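Local coordinates for protein AvrL567-A (Melampsora lini, PDB 2OPC) that is a flax rust avirulence effector, probably secreted by the fungus and recognised inside flax cells by matching plant resistance proteins, at residues C60-H65 with K122-T127; G30-K35 with P44-I49; R17-P22 with P116-I121; E56-V61 with T79-M84. All coordinates share one frame; numbering follows the deposited sequence.

Contact 1 (C60-H65 with K122-T127); sequences CVHIAH and KLVPKT. With CO (cobalt (II) ion), chain B.
C60 and H62 of strand 58-63 meet V124 and K122 as antiparallel neighbours, the two inner strands of a four-stranded sheet. Backbone bonds run in both directions at the two hydrogen-bonded pairs: C60 N to V124 O (2.8 Å) with V124 N returning to C60 O, and H62 N to K122 O (2.8 Å) with K122 N returning to H62 O. The metal lies on the face that carries C60, H62, K122 and V124. Cobalt is held by C60 SG at 2.3 Å and by H62 NE2 at 2.0 Å, a third ligand atom coming from outside both segments. C60 SG stands anti to the backbone N (chi1 -169°), which carries it to the in-plane edge of the H62 imidazole, so sulfur and imidazole nitrogen reach one ion from alternate residues. Apolar contacts lie on both faces. Away from the metal, V61 CG2 touches L123 CD2 at 3.9 Å. On the metal side, K122 lays its CG beside H62 CB, while its ammonium goes to the carbonyl of E13 and the ring of Y15. V124 CG2 sits over one face of the cobalt-bound H62 ring, 3.7 Å from the centroid and displaced toward the NE2-CE1 side.

Contact 2 (G30-K35 with P44-I49); sequences GLVKVK and PLFKWI
V32 wedges its two methyls between F46 and W48 in the antiparallel hairpin of strands 32-36 and 44-48. With CG1 anti to the backbone N (chi1 176°), V32 CG1 meets the edge of the F46 ring at CD1, 3.6 Å away, while V32 CG2 crosses to W48 CE3 at 3.8 Å. V34 repeats this fork, CG2 lying alongside F46 and CG1 touching P44 CB at 3.7 Å. The W48 indole, its CG anti to N (chi1 -179°), reaches back beside L31, whose CB approaches CZ3; the L31 carbonyl oxygen stands over one indole face and also accepts I49 N at 2.8 Å. On the opposite face of the hairpin, K33 and K47 lie side by side, K33 CE against K47 CB, with W88 touching both. Their NZ atoms remain 5.0 Å apart. The hairpin therefore has two characters: the valine-aromatic face packs toward V80 and V61 of the four-stranded sheet, whereas the lysine face gathers like charges, probably disfavouring any closer approach of the two ammonium groups.

Contact 3 (R17-P22 with P116-I121); sequences RFYRSP and PDYIKI
R17 lies across Y118, and F18 pairs with I119, where strand 16-19 forms an outer strand of the four-stranded antiparallel sheet against strand 118-125. The tight part is the three-residue register from R17-K120 to Y19-Y118. F18 N donates to I119 O at 2.8 Å, and I119 N returns to F18 O. On one face F18 CB touches I119 CG1 at 3.9 Å and I119 CD1 reaches the edge of the F18 ring, whose stacking on W36 ties this face to the three-stranded sheet. On the other face the R17 chain runs extended over Y118: CD is 3.7 Å from the ring centroid, and the guanidinium stacks flat on the ring, planes 10° apart and centres 4.2 Å apart. D111 forms a salt bridge with R17 NH1, which probably helps fix the rotation of the guanidinium. Y19 and Y118 point the same way, their ring planes at 51°; Y118 CB lies over one face of the Y19 ring, and Y19 CE1 also touches Y118 CD2.

Beyond Y19 the pairing gives way to loop. R20, at the centre of an inverse gamma turn, still sends its N-H almost straight (177°) to D117 O at 2.8 Å, yet its side chain bends at chi2 and chi3 and the charges do not meet. Instead a water spans them, accepting from R20 NE at 3.1 Å and donating to D117 OD2 at 2.6 Å.

Contact 4 (E56-V61 with T79-M84); sequences ELHFCV and TVNSNM. With CO (cobalt (II) ion), chain B.
V80 O accepts the N-H of F59 at 2.8 Å, supplemented by a weaker CA-H...O contact from H58, in the beta hairpin formed by strands 58-63 and 75-81. V80 N answers to F59 O, completing the hydrogen-bonded pair. Beyond it the chain leaves strand 75-81: N81 to M84 form a type I beta turn, and N81 OD1 accepts N83 N at 2.8 Å in the amide plane on a lone pair, an Asx turn. S82 continues the pairing with its hydroxyl. Its OG, set between backbone N and carbonyl carbon (chi1 55°), accepts L57 N at 2.9 Å along a nearly straight line (173°), while S82 N donates to L57 O at 3.0 Å, so L57 is held at both its amide and carbonyl. The E56 carboxylate comes close to N83 ND2, but at a poor angle for a hydrogen bond. The N81 CB methylene rests over one face of the H58 ring, on the same side of the sheet as the cobalt ligand C60. The opposite side is apolar and turns toward F46 and L123: F59 CB touches V80 CG2 at 4.1 Å, and V61 CG2 meets V80 CG1 at 3.8 Å.

Contacts 1, 3 and 4 join successive strands of one four-stranded sheet. Contacts 1 and 3 share strand 118-125 and are linked by a probable hydrogen bond from A64 N to K120 O (3.0 Å); contacts 1 and 4 share strand 58-63 and are linked by another from K126 N to H58 O (3.0 Å). Contact 2 belongs to the three-stranded sheet that packs on this one. It meets contact 1 through V32 CG2 on L123 CD1 (3.7 Å), contact 3 through V34 CG1 on F18 CE2 (3.9 Å), and contact 4 through W48 CZ3 on F59 CE2 (3.5 Å). Cobalt lies on the four-stranded sheet's other face, bound by C60 (shared by contacts 1 and 4), H62 and one further atom, about 12 Å from the F46 side chain.

Contact 1 (C60-H65 with K122-T127)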
loop_
_atom_site.group_PDB
_atom_site.type_symbol
_atom_site.label_atom_id
_atom_site.label_comp_id
_atom_site.label_asym_id
_atom_site.label_seq_id
_atom_site.Cartn_x
_atom_site.Cartn_y
_atom_site.Cartn_z
ATOM N N CYS A 60 2.526 9.944 0.789
ATOM C CA CYS A 60 2.005 9.408 -0.454
ATOM C C CYS A 60 2.301 7.904 -0.498
ATOM O O CYS A 60 3.425 7.486 -0.155
ATOM C CB CYS A 60 2.762 10.152 -1.560
ATOM S SG CYS A 60 2.102 9.913 -3.241
ATOM N N VAL A 61 1.304 7.111 -0.940
ATOM C CA VAL A 61 1.465 5.633 -1.009
ATOM C C VAL A 61 1.894 5.296 -2.421
ATOM O O VAL A 61 1.098 5.468 -3.368
ATOM C CB VAL A 61 0.170 4.913 -0.647
ATOM C CG1 VAL A 61 0.378 3.411 -0.654
ATOM C CG2 VAL A 61 -0.313 5.371 0.709
ATOM N N HIS A 62 3.141 4.879 -2.563
ATOM C CA HIS A 62 3.676 4.510 -3.868
ATOM C C HIS A 62 3.475 3.027 -4.094
ATOM O O HIS A 62 3.617 2.206 -3.177
ATOM C CB HIS A 62 5.159 4.912 -3.955
ATOM C CG HIS A 62 5.344 6.388 -4.173
ATOM N ND1 HIS A 62 6.511 6.964 -4.631
ATOM C CD2 HIS A 62 4.432 7.389 -4.077
ATOM C CE1 HIS A 62 6.316 8.273 -4.746
ATOM N NE2 HIS A 62 5.067 8.548 -4.428
ATOM N N ILE A 63 3.160 2.714 -5.351
ATOM C CA ILE A 63 2.943 1.325 -5.776
ATOM C C ILE A 63 3.710 1.097 -7.082
ATOM O O ILE A 63 3.702 1.954 -7.968
ATOM C CB ILE A 63 1.427 1.030 -5.959
ATOM C CG1 ILE A 63 1.186 -0.449 -6.291
ATOM C CG2 ILE A 63 0.781 1.938 -6.993
ATOM C CD1 ILE A 63 -0.222 -0.903 -5.972
ATOM N N ALA A 64 4.374 -0.055 -7.170
ATOM C CA ALA A 64 5.123 -0.406 -8.389
ATOM C C ALA A 64 4.184 -1.001 -9.427
ATOM O O ALA A 64 3.137 -1.570 -9.093
ATOM C CB ALA A 64 6.192 -1.389 -8.066
ATOM N N HIS A 65 4.586 -0.891 -10.687
ATOM C CA HIS A 65 3.955 -1.596 -11.788
ATOM C C HIS A 65 4.844 -2.765 -12.230
ATOM O O HIS A 65 6.078 -2.635 -12.270
ATOM C CB HIS A 65 3.713 -0.636 -12.970
ATOM C CG HIS A 65 2.543 0.281 -12.759
ATOM N ND1 HIS A 65 1.890 0.915 -13.794
ATOM C CD2 HIS A 65 1.890 0.635 -11.622
ATOM C CE1 HIS A 65 0.902 1.643 -13.294
ATOM N NE2 HIS A 65 0.872 1.476 -11.987
ATOM N N LYS A 122 4.955 1.342 -0.699
ATOM C CA LYS A 122 5.795 2.024 0.293
ATOM C C LYS A 122 5.242 3.438 0.498
ATOM O O LYS A 122 4.426 3.925 -0.280
ATOM C CB LYS A 122 7.253 2.100 -0.191
ATOM C CG LYS A 122 7.429 2.963 -1.445
ATOM C CD LYS A 122 8.898 2.916 -1.926
ATOM C CE LYS A 122 9.055 3.718 -3.186
ATOM N NZ LYS A 122 10.512 3.827 -3.511
ATOM N N LEU A 123 5.724 4.079 1.552
ATOM C CA LEU A 123 5.389 5.482 1.795
ATOM C C LEU A 123 6.547 6.374 1.460
ATOM O O LEU A 123 7.699 6.036 1.713
ATOM C CB LEU A 123 5.145 5.711 3.298
ATOM C CG LEU A 123 4.005 4.909 3.913
ATOM C CD1 LEU A 123 3.907 5.227 5.423
ATOM C CD2 LEU A 123 2.673 5.192 3.157
ATOM N N VAL A 124 6.184 7.548 0.965
ATOM C CA VAL A 124 7.146 8.661 0.894
ATOM C C VAL A 124 6.443 9.883 1.497
ATOM O O VAL A 124 5.229 9.996 1.462
ATOM C CB VAL A 124 7.660 9.004 -0.551
ATOM C CG1 VAL A 124 8.334 7.788 -1.199
ATOM C CG2 VAL A 124 6.575 9.541 -1.467
ATOM N N PRO A 125 7.192 10.829 2.061
ATOM C CA PRO A 125 6.526 12.033 2.561
ATOM C C PRO A 125 5.737 12.773 1.463
ATOM O O PRO A 125 6.164 12.855 0.293
ATOM C CB PRO A 125 7.693 12.889 3.093
ATOM C CG PRO A 125 8.733 11.841 3.452
ATOM C CD PRO A 125 8.636 10.827 2.329
ATOM N N LYS A 126 4.569 13.305 1.845
ATOM C CA LYS A 126 3.816 14.071 0.877
ATOM C C LYS A 126 4.414 15.460 0.840
ATOM O O LYS A 126 4.294 16.253 1.753
ATOM C CB LYS A 126 2.329 14.032 1.222
ATOM C CG LYS A 126 1.404 14.836 0.296
ATOM C CD LYS A 126 1.243 14.219 -1.059
ATOM C CE LYS A 126 0.277 15.116 -1.878
ATOM N NZ LYS A 126 0.328 14.806 -3.337
ATOM N N THR A 127 5.191 15.698 -0.214
ATOM C CA THR A 127 5.855 17.000 -0.436
ATOM C C THR A 127 5.809 17.370 -1.916
ATOM O O THR A 127 5.281 16.606 -2.737
ATOM C CB THR A 127 7.363 16.980 -0.052
ATOM O OG1 THR A 127 8.071 16.088 -0.926
ATOM C CG2 THR A 127 7.572 16.554 1.409
ATOM O OXT THR A 127 6.282 18.473 -2.267
HETATM CO CO CO B . 3.956 10.208 -4.587
#

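Contact 2 (G30-K35 with P44-I49)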
loop_
_atom_site.group_PDB
_atom_site.type_symbol
_atom_site.label_atom_id
_atom_site.label_comp_id
_atom_site.label_asym_id
_atom_site.label_seq_id
_atom_site.Cartn_x
_atom_site.Cartn_y
_atom_site.Cartn_z
ATOM N N GLY A 30 7.230 1.513 9.684
ATOM C CA GLY A 30 6.864 1.620 11.092
ATOM C C GLY A 30 5.765 2.620 11.405
ATOM O O GLY A 30 5.505 2.957 12.595
ATOM N N LEU A 31 5.082 3.082 10.364
ATOM C CA LEU A 31 4.133 4.169 10.539
ATOM C C LEU A 31 2.694 3.775 10.283
ATOM O O LEU A 31 1.780 4.330 10.923
ATOM C CB LEU A 31 4.446 5.330 9.592
ATOM C CG LEU A 31 5.825 5.989 9.786
ATOM C CD1 LEU A 31 6.047 7.122 8.774
ATOM C CD2 LEU A 31 6.022 6.529 11.199
ATOM N N VAL A 32 2.487 2.914 9.293
ATOM C CA VAL A 32 1.144 2.616 8.844
ATOM C C VAL A 32 1.004 1.124 8.660
ATOM O O VAL A 32 1.828 0.511 7.969
ATOM C CB VAL A 32 0.892 3.349 7.495
ATOM C CG1 VAL A 32 -0.471 3.023 6.905
ATOM C CG2 VAL A 32 0.989 4.859 7.677
ATOM N N LYS A 33 -0.002 0.536 9.293
ATOM C CA LYS A 33 -0.309 -0.878 9.018
ATOM C C LYS A 33 -1.299 -0.936 7.886
ATOM O O LYS A 33 -2.055 0.026 7.586
ATOM C CB LYS A 33 -0.808 -1.680 10.218
ATOM C CG LYS A 33 -1.939 -1.109 10.891
ATOM C CD LYS A 33 -2.296 -1.982 12.138
ATOM C CE LYS A 33 -3.505 -1.435 12.821
ATOM N NZ LYS A 33 -4.093 -2.391 13.774
ATOM N N VAL A 34 -1.252 -2.089 7.196
ATOM C CA VAL A 34 -2.002 -2.313 5.961
ATOM C C VAL A 34 -2.732 -3.641 6.021
ATOM O O VAL A 34 -2.132 -4.632 6.462
ATOM C CB VAL A 34 -1.063 -2.312 4.716
ATOM C CG1 VAL A 34 -1.865 -2.236 3.409
ATOM C CG2 VAL A 34 -0.074 -1.162 4.779
ATOM N N LYS A 35 -3.981 -3.681 5.560
ATOM C CA LYS A 35 -4.694 -4.964 5.411
ATOM C C LYS A 35 -5.508 -4.874 4.123
ATOM O O LYS A 35 -5.562 -3.814 3.497
ATOM C CB LYS A 35 -5.628 -5.248 6.618
ATOM C CG LYS A 35 -6.845 -4.320 6.665
ATOM C CD LYS A 35 -7.798 -4.740 7.768
ATOM C CE LYS A 35 -9.043 -3.850 7.743
ATOM N NZ LYS A 35 -10.060 -4.341 8.748
ATOM N N PRO A 44 -5.956 -1.979 -0.699
ATOM C CA PRO A 44 -5.453 -1.975 0.670
ATOM C C PRO A 44 -6.151 -0.921 1.503
ATOM O O PRO A 44 -6.596 0.095 0.990
ATOM C CB PRO A 44 -3.989 -1.571 0.514
ATOM C CG PRO A 44 -3.940 -0.783 -0.742
ATOM C CD PRO A 44 -5.019 -1.329 -1.647
ATOM N N LEU A 45 -6.250 -1.187 2.807
ATOM C CA LEU A 45 -6.719 -0.231 3.812
ATOM C C LEU A 45 -5.581 0.023 4.790
ATOM O O LEU A 45 -4.748 -0.853 4.990
ATOM C CB LEU A 45 -7.940 -0.748 4.601
ATOM C CG LEU A 45 -9.162 -1.073 3.717
ATOM C CD1 LEU A 45 -10.284 -1.595 4.571
ATOM C CD2 LEU A 45 -9.681 0.120 2.884
ATOM N N PHE A 46 -5.574 1.222 5.403
ATOM C CA PHE A 46 -4.422 1.732 6.157
ATOM C C PHE A 46 -4.871 2.225 7.514
ATOM O O PHE A 46 -5.961 2.725 7.688
ATOM C CB PHE A 46 -3.811 2.886 5.385
ATOM C CG PHE A 46 -3.353 2.495 4.036
ATOM C CD1 PHE A 46 -2.070 1.934 3.839
ATOM C CD2 PHE A 46 -4.165 2.730 2.924
ATOM C CE1 PHE A 46 -1.642 1.581 2.568
ATOM C CE2 PHE A 46 -3.757 2.343 1.626
ATOM C CZ PHE A 46 -2.472 1.795 1.441
ATOM N N LYS A 47 -3.988 2.066 8.496
ATOM C CA LYS A 47 -4.202 2.636 9.821
ATOM C C LYS A 47 -2.888 3.107 10.436
ATOM O O LYS A 47 -1.909 2.363 10.481
ATOM C CB LYS A 47 -4.876 1.615 10.740
ATOM C CG LYS A 47 -5.579 2.229 11.940
ATOM C CD LYS A 47 -6.658 1.306 12.481
ATOM C CE LYS A 47 -6.921 1.568 13.955
ATOM N NZ LYS A 47 -7.990 0.682 14.494
ATOM N N TRP A 48 -2.876 4.350 10.907
ATOM C CA TRP A 48 -1.675 4.946 11.479
ATOM C C TRP A 48 -1.366 4.348 12.841
ATOM O O TRP A 48 -2.238 4.341 13.721
ATOM C CB TRP A 48 -1.910 6.448 11.647
ATOM C CG TRP A 48 -0.728 7.172 12.214
ATOM C CD1 TRP A 48 -0.522 7.498 13.538
ATOM C CD2 TRP A 48 0.413 7.674 11.491
ATOM N NE1 TRP A 48 0.663 8.166 13.662
ATOM C CE2 TRP A 48 1.261 8.282 12.431
ATOM C CE3 TRP A 48 0.789 7.693 10.133
ATOM C CZ2 TRP A 48 2.451 8.890 12.075
ATOM C CZ3 TRP A 48 1.962 8.296 9.773
ATOM C CH2 TRP A 48 2.806 8.887 10.739
ATOM N N ILE A 49 -0.116 3.893 12.994
ATOM C CA ILE A 49 0.385 3.284 14.274
ATOM C C ILE A 49 1.759 3.847 14.597
ATOM O O ILE A 49 2.555 3.192 15.312
ATOM C CB ILE A 49 0.490 1.769 14.236
ATOM C CG1 ILE A 49 1.298 1.325 13.028
ATOM C CG2 ILE A 49 -0.903 1.186 14.291
ATOM C CD1 ILE A 49 1.973 -0.001 13.181
HETATM O O HOH W 1 4.950 1.209 14.994
#

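Contact 3 (R17-P22 with P116-I121)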
loop_
_atom_site.group_PDB
_atom_site.type_symbol
_atom_site.label_atom_id
_atom_site.label_comp_id
_atom_site.label_asym_id
_atom_site.label_seq_id
_atom_site.Cartn_x
_atom_site.Cartn_y
_atom_site.Cartn_z
ATOM N N ARG A 17 6.614 -5.992 0.112
ATOM C CA ARG A 17 5.681 -6.913 -0.549
ATOM C C ARG A 17 4.418 -7.116 0.280
ATOM O O ARG A 17 4.480 -7.405 1.487
ATOM C CB ARG A 17 6.351 -8.257 -0.778
ATOM C CG ARG A 17 7.562 -8.143 -1.677
ATOM C CD ARG A 17 8.031 -9.570 -2.025
ATOM N NE ARG A 17 9.157 -9.598 -2.945
ATOM C CZ ARG A 17 9.653 -10.720 -3.468
ATOM N NH1 ARG A 17 9.091 -11.884 -3.160
ATOM N NH2 ARG A 17 10.677 -10.664 -4.305
ATOM N N PHE A 18 3.275 -6.949 -0.366
ATOM C CA PHE A 18 1.994 -7.189 0.308
ATOM C C PHE A 18 1.274 -8.248 -0.525
ATOM O O PHE A 18 0.867 -8.000 -1.663
ATOM C CB PHE A 18 1.220 -5.859 0.398
ATOM C CG PHE A 18 -0.132 -5.954 1.088
ATOM C CD1 PHE A 18 -0.260 -6.668 2.264
ATOM C CD2 PHE A 18 -1.251 -5.315 0.545
ATOM C CE1 PHE A 18 -1.483 -6.719 2.920
ATOM C CE2 PHE A 18 -2.512 -5.386 1.212
ATOM C CZ PHE A 18 -2.576 -6.108 2.395
ATOM N N TYR A 19 1.167 -9.440 0.079
ATOM C CA TYR A 19 0.682 -10.609 -0.643
ATOM C C TYR A 19 -0.837 -10.673 -0.820
ATOM O O TYR A 19 -1.571 -10.236 0.045
ATOM C CB TYR A 19 1.222 -11.887 0.025
ATOM C CG TYR A 19 2.656 -12.137 -0.366
ATOM C CD1 TYR A 19 2.960 -12.854 -1.516
ATOM C CD2 TYR A 19 3.704 -11.588 0.364
ATOM C CE1 TYR A 19 4.295 -13.065 -1.920
ATOM C CE2 TYR A 19 5.054 -11.802 -0.020
ATOM C CZ TYR A 19 5.321 -12.520 -1.168
ATOM O OH TYR A 19 6.627 -12.742 -1.566
ATOM N N ARG A 20 -1.306 -11.205 -1.954
ATOM C CA ARG A 20 -2.732 -11.358 -2.255
ATOM C C ARG A 20 -3.262 -12.620 -1.604
ATOM O O ARG A 20 -3.796 -13.505 -2.237
ATOM C CB ARG A 20 -2.935 -11.399 -3.743
ATOM C CG ARG A 20 -2.536 -10.085 -4.421
ATOM C CD ARG A 20 -3.792 -9.381 -4.781
ATOM N NE ARG A 20 -4.473 -9.984 -5.922
ATOM C CZ ARG A 20 -5.510 -9.437 -6.559
ATOM N NH1 ARG A 20 -5.948 -8.240 -6.068
ATOM N NH2 ARG A 20 -6.096 -10.070 -7.652
ATOM N N SER A 21 -3.101 -12.632 -0.283
ATOM C CA SER A 21 -3.808 -13.575 0.607
ATOM C C SER A 21 -4.720 -12.696 1.448
ATOM O O SER A 21 -4.266 -11.684 1.960
ATOM C CB SER A 21 -2.786 -14.212 1.533
ATOM O OG SER A 21 -3.421 -14.811 2.647
ATOM N N PRO A 22 -5.993 -13.059 1.594
ATOM C CA PRO A 22 -6.933 -12.130 2.220
ATOM C C PRO A 22 -6.588 -11.738 3.639
ATOM O O PRO A 22 -7.023 -10.675 4.074
ATOM C CB PRO A 22 -8.268 -12.874 2.164
ATOM C CG PRO A 22 -8.146 -13.695 0.903
ATOM C CD PRO A 22 -6.701 -14.211 0.995
ATOM N N PRO A 116 0.737 -17.083 -3.584
ATOM C CA PRO A 116 0.039 -15.897 -4.064
ATOM C C PRO A 116 0.955 -14.855 -4.719
ATOM O O PRO A 116 2.126 -14.734 -4.414
ATOM C CB PRO A 116 -0.593 -15.312 -2.782
ATOM C CG PRO A 116 -0.796 -16.483 -1.933
ATOM C CD PRO A 116 0.454 -17.337 -2.156
ATOM N N ASP A 117 0.365 -14.067 -5.584
ATOM C CA ASP A 117 1.043 -12.868 -6.093
ATOM C C ASP A 117 1.191 -11.843 -4.964
ATOM O O ASP A 117 0.607 -11.997 -3.909
ATOM C CB ASP A 117 0.162 -12.150 -7.067
ATOM C CG ASP A 117 -0.107 -12.876 -8.272
ATOM O OD1 ASP A 117 0.673 -13.856 -8.593
ATOM O OD2 ASP A 117 -1.126 -12.422 -8.934
ATOM N N TYR A 118 1.949 -10.778 -5.241
ATOM C CA TYR A 118 2.051 -9.650 -4.301
ATOM C C TYR A 118 2.040 -8.342 -5.088
ATOM O O TYR A 118 2.319 -8.272 -6.269
ATOM C CB TYR A 118 3.319 -9.745 -3.421
ATOM C CG TYR A 118 4.613 -9.790 -4.192
ATOM C CD1 TYR A 118 5.360 -8.636 -4.399
ATOM C CD2 TYR A 118 5.084 -10.978 -4.760
ATOM C CE1 TYR A 118 6.540 -8.657 -5.110
ATOM C CE2 TYR A 118 6.292 -11.004 -5.476
ATOM C CZ TYR A 118 7.016 -9.846 -5.655
ATOM O OH TYR A 118 8.207 -9.857 -6.391
ATOM N N ILE A 119 1.715 -7.266 -4.346
ATOM C CA ILE A 119 1.972 -5.901 -4.829
ATOM C C ILE A 119 3.153 -5.359 -4.016
ATOM O O ILE A 119 3.551 -5.889 -2.991
ATOM C CB ILE A 119 0.731 -4.962 -4.694
ATOM C CG1 ILE A 119 0.346 -4.684 -3.220
ATOM C CG2 ILE A 119 -0.449 -5.565 -5.472
ATOM C CD1 ILE A 119 -0.811 -3.696 -3.106
ATOM N N LYS A 120 3.754 -4.311 -4.586
ATOM C CA LYS A 120 4.882 -3.597 -3.916
ATOM C C LYS A 120 4.431 -2.200 -3.563
ATOM O O LYS A 120 4.136 -1.411 -4.465
ATOM C CB LYS A 120 6.078 -3.497 -4.859
ATOM C CG LYS A 120 6.726 -4.826 -5.237
ATOM C CD LYS A 120 7.946 -4.555 -6.196
ATOM C CE LYS A 120 8.523 -5.807 -6.736
ATOM N NZ LYS A 120 9.745 -5.449 -7.491
ATOM N N ILE A 121 4.440 -1.897 -2.256
ATOM C CA ILE A 121 3.966 -0.570 -1.772
ATOM C C ILE A 121 4.956 0.003 -0.778
ATOM O O ILE A 121 5.724 -0.705 -0.130
ATOM C CB ILE A 121 2.540 -0.625 -1.161
ATOM C CG1 ILE A 121 2.458 -1.724 -0.092
ATOM C CG2 ILE A 121 1.529 -0.822 -2.295
ATOM C CD1 ILE A 121 1.064 -1.804 0.637
HETATM O O HOH W 2 -3.368 -12.324 -7.576
#

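Contact 4 (E56-V61 with T79-M84)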
loop_
_atom_site.group_PDB
_atom_site.type_symbol
_atom_site.label_atom_id
_atom_site.label_comp_id
_atom_site.label_asym_id
_atom_site.label_seq_id
_atom_site.Cartn_x
_atom_site.Cartn_y
_atom_site.Cartn_z
ATOM N N GLU A 56 -0.609 17.091 12.001
ATOM C CA GLU A 56 -0.964 16.005 11.078
ATOM C C GLU A 56 0.103 15.844 9.992
ATOM O O GLU A 56 0.501 16.807 9.335
ATOM C CB GLU A 56 -2.349 16.234 10.451
ATOM C CG GLU A 56 -2.906 15.037 9.655
ATOM C CD GLU A 56 -4.159 15.398 8.861
ATOM O OE1 GLU A 56 -4.456 16.617 8.734
ATOM O OE2 GLU A 56 -4.843 14.466 8.368
ATOM N N LEU A 57 0.556 14.611 9.805
ATOM C CA LEU A 57 1.550 14.316 8.770
ATOM C C LEU A 57 0.902 13.495 7.663
ATOM O O LEU A 57 0.107 12.591 7.926
ATOM C CB LEU A 57 2.744 13.526 9.330
ATOM C CG LEU A 57 3.648 14.047 10.450
ATOM C CD1 LEU A 57 4.594 12.953 10.903
ATOM C CD2 LEU A 57 4.418 15.269 9.951
ATOM N N HIS A 58 1.321 13.753 6.424
ATOM C CA HIS A 58 0.769 13.116 5.238
ATOM C C HIS A 58 1.867 12.421 4.483
ATOM O O HIS A 58 2.993 12.912 4.408
ATOM C CB HIS A 58 0.119 14.147 4.300
ATOM C CG HIS A 58 -1.161 14.719 4.833
ATOM N ND1 HIS A 58 -1.208 15.752 5.746
ATOM C CD2 HIS A 58 -2.445 14.384 4.572
ATOM C CE1 HIS A 58 -2.471 16.020 6.038
ATOM N NE2 HIS A 58 -3.242 15.209 5.330
ATOM N N PHE A 59 1.508 11.280 3.920
ATOM C CA PHE A 59 2.426 10.449 3.129
ATOM C C PHE A 59 1.743 10.026 1.851
ATOM O O PHE A 59 0.546 9.714 1.843
ATOM C CB PHE A 59 2.822 9.198 3.935
ATOM C CG PHE A 59 3.594 9.540 5.162
ATOM C CD1 PHE A 59 4.995 9.619 5.123
ATOM C CD2 PHE A 59 2.922 9.933 6.327
ATOM C CE1 PHE A 59 5.726 10.029 6.240
ATOM C CE2 PHE A 59 3.654 10.352 7.448
ATOM C CZ PHE A 59 5.049 10.393 7.377
ATOM N N CYS A 60 2.526 9.944 0.789
ATOM C CA CYS A 60 2.005 9.408 -0.454
ATOM C C CYS A 60 2.301 7.904 -0.498
ATOM O O CYS A 60 3.425 7.486 -0.155
ATOM C CB CYS A 60 2.762 10.152 -1.560
ATOM S SG CYS A 60 2.102 9.913 -3.241
ATOM N N VAL A 61 1.304 7.111 -0.940
ATOM C CA VAL A 61 1.465 5.633 -1.009
ATOM C C VAL A 61 1.894 5.296 -2.421
ATOM O O VAL A 61 1.098 5.468 -3.368
ATOM C CB VAL A 61 0.170 4.913 -0.647
ATOM C CG1 VAL A 61 0.378 3.411 -0.654
ATOM C CG2 VAL A 61 -0.313 5.371 0.709
ATOM N N THR A 79 -3.035 9.212 -0.663
ATOM C CA THR A 79 -2.282 9.579 0.541
ATOM C C THR A 79 -2.884 9.004 1.797
ATOM O O THR A 79 -4.099 8.686 1.851
ATOM C CB THR A 79 -2.196 11.110 0.709
ATOM O OG1 THR A 79 -3.509 11.628 0.889
ATOM C CG2 THR A 79 -1.543 11.766 -0.489
ATOM N N VAL A 80 -2.028 8.862 2.799
ATOM C CA VAL A 80 -2.479 8.512 4.145
ATOM C C VAL A 80 -1.907 9.506 5.125
ATOM O O VAL A 80 -1.027 10.294 4.770
ATOM C CB VAL A 80 -2.061 7.082 4.510
ATOM C CG1 VAL A 80 -2.773 6.052 3.584
ATOM C CG2 VAL A 80 -0.533 6.902 4.426
ATOM N N ASN A 81 -2.450 9.540 6.343
ATOM C CA ASN A 81 -2.034 10.570 7.288
ATOM C C ASN A 81 -2.177 10.088 8.713
ATOM O O ASN A 81 -2.807 9.070 8.992
ATOM C CB ASN A 81 -2.840 11.846 6.999
ATOM C CG ASN A 81 -4.346 11.661 7.232
ATOM O OD1 ASN A 81 -4.779 11.438 8.357
ATOM N ND2 ASN A 81 -5.149 11.727 6.152
ATOM N N SER A 82 -1.590 10.856 9.617
ATOM C CA SER A 82 -1.559 10.480 11.019
ATOM C C SER A 82 -2.910 10.658 11.719
ATOM O O SER A 82 -3.040 10.264 12.880
ATOM C CB SER A 82 -0.442 11.243 11.742
ATOM O OG SER A 82 -0.553 12.634 11.571
ATOM N N ASN A 83 -3.911 11.193 11.027
ATOM C CA ASN A 83 -5.253 11.225 11.623
ATOM C C ASN A 83 -6.030 9.956 11.327
ATOM O O ASN A 83 -7.155 9.785 11.790
ATOM C CB ASN A 83 -6.060 12.478 11.222
ATOM C CG ASN A 83 -5.551 13.712 11.888
ATOM O OD1 ASN A 83 -4.906 13.653 12.931
ATOM N ND2 ASN A 83 -5.846 14.851 11.292
ATOM N N MET A 84 -5.405 9.007 10.619
ATOM C CA MET A 84 -6.026 7.708 10.360
ATOM C C MET A 84 -5.708 6.707 11.474
ATOM O O MET A 84 -5.415 5.526 11.218
ATOM C CB MET A 84 -5.515 7.159 9.006
ATOM C CG MET A 84 -6.012 7.993 7.854
ATOM S SD MET A 84 -5.267 7.378 6.335
ATOM C CE MET A 84 -6.225 8.244 5.103
HETATM CO CO CO B . 3.956 10.208 -4.587
#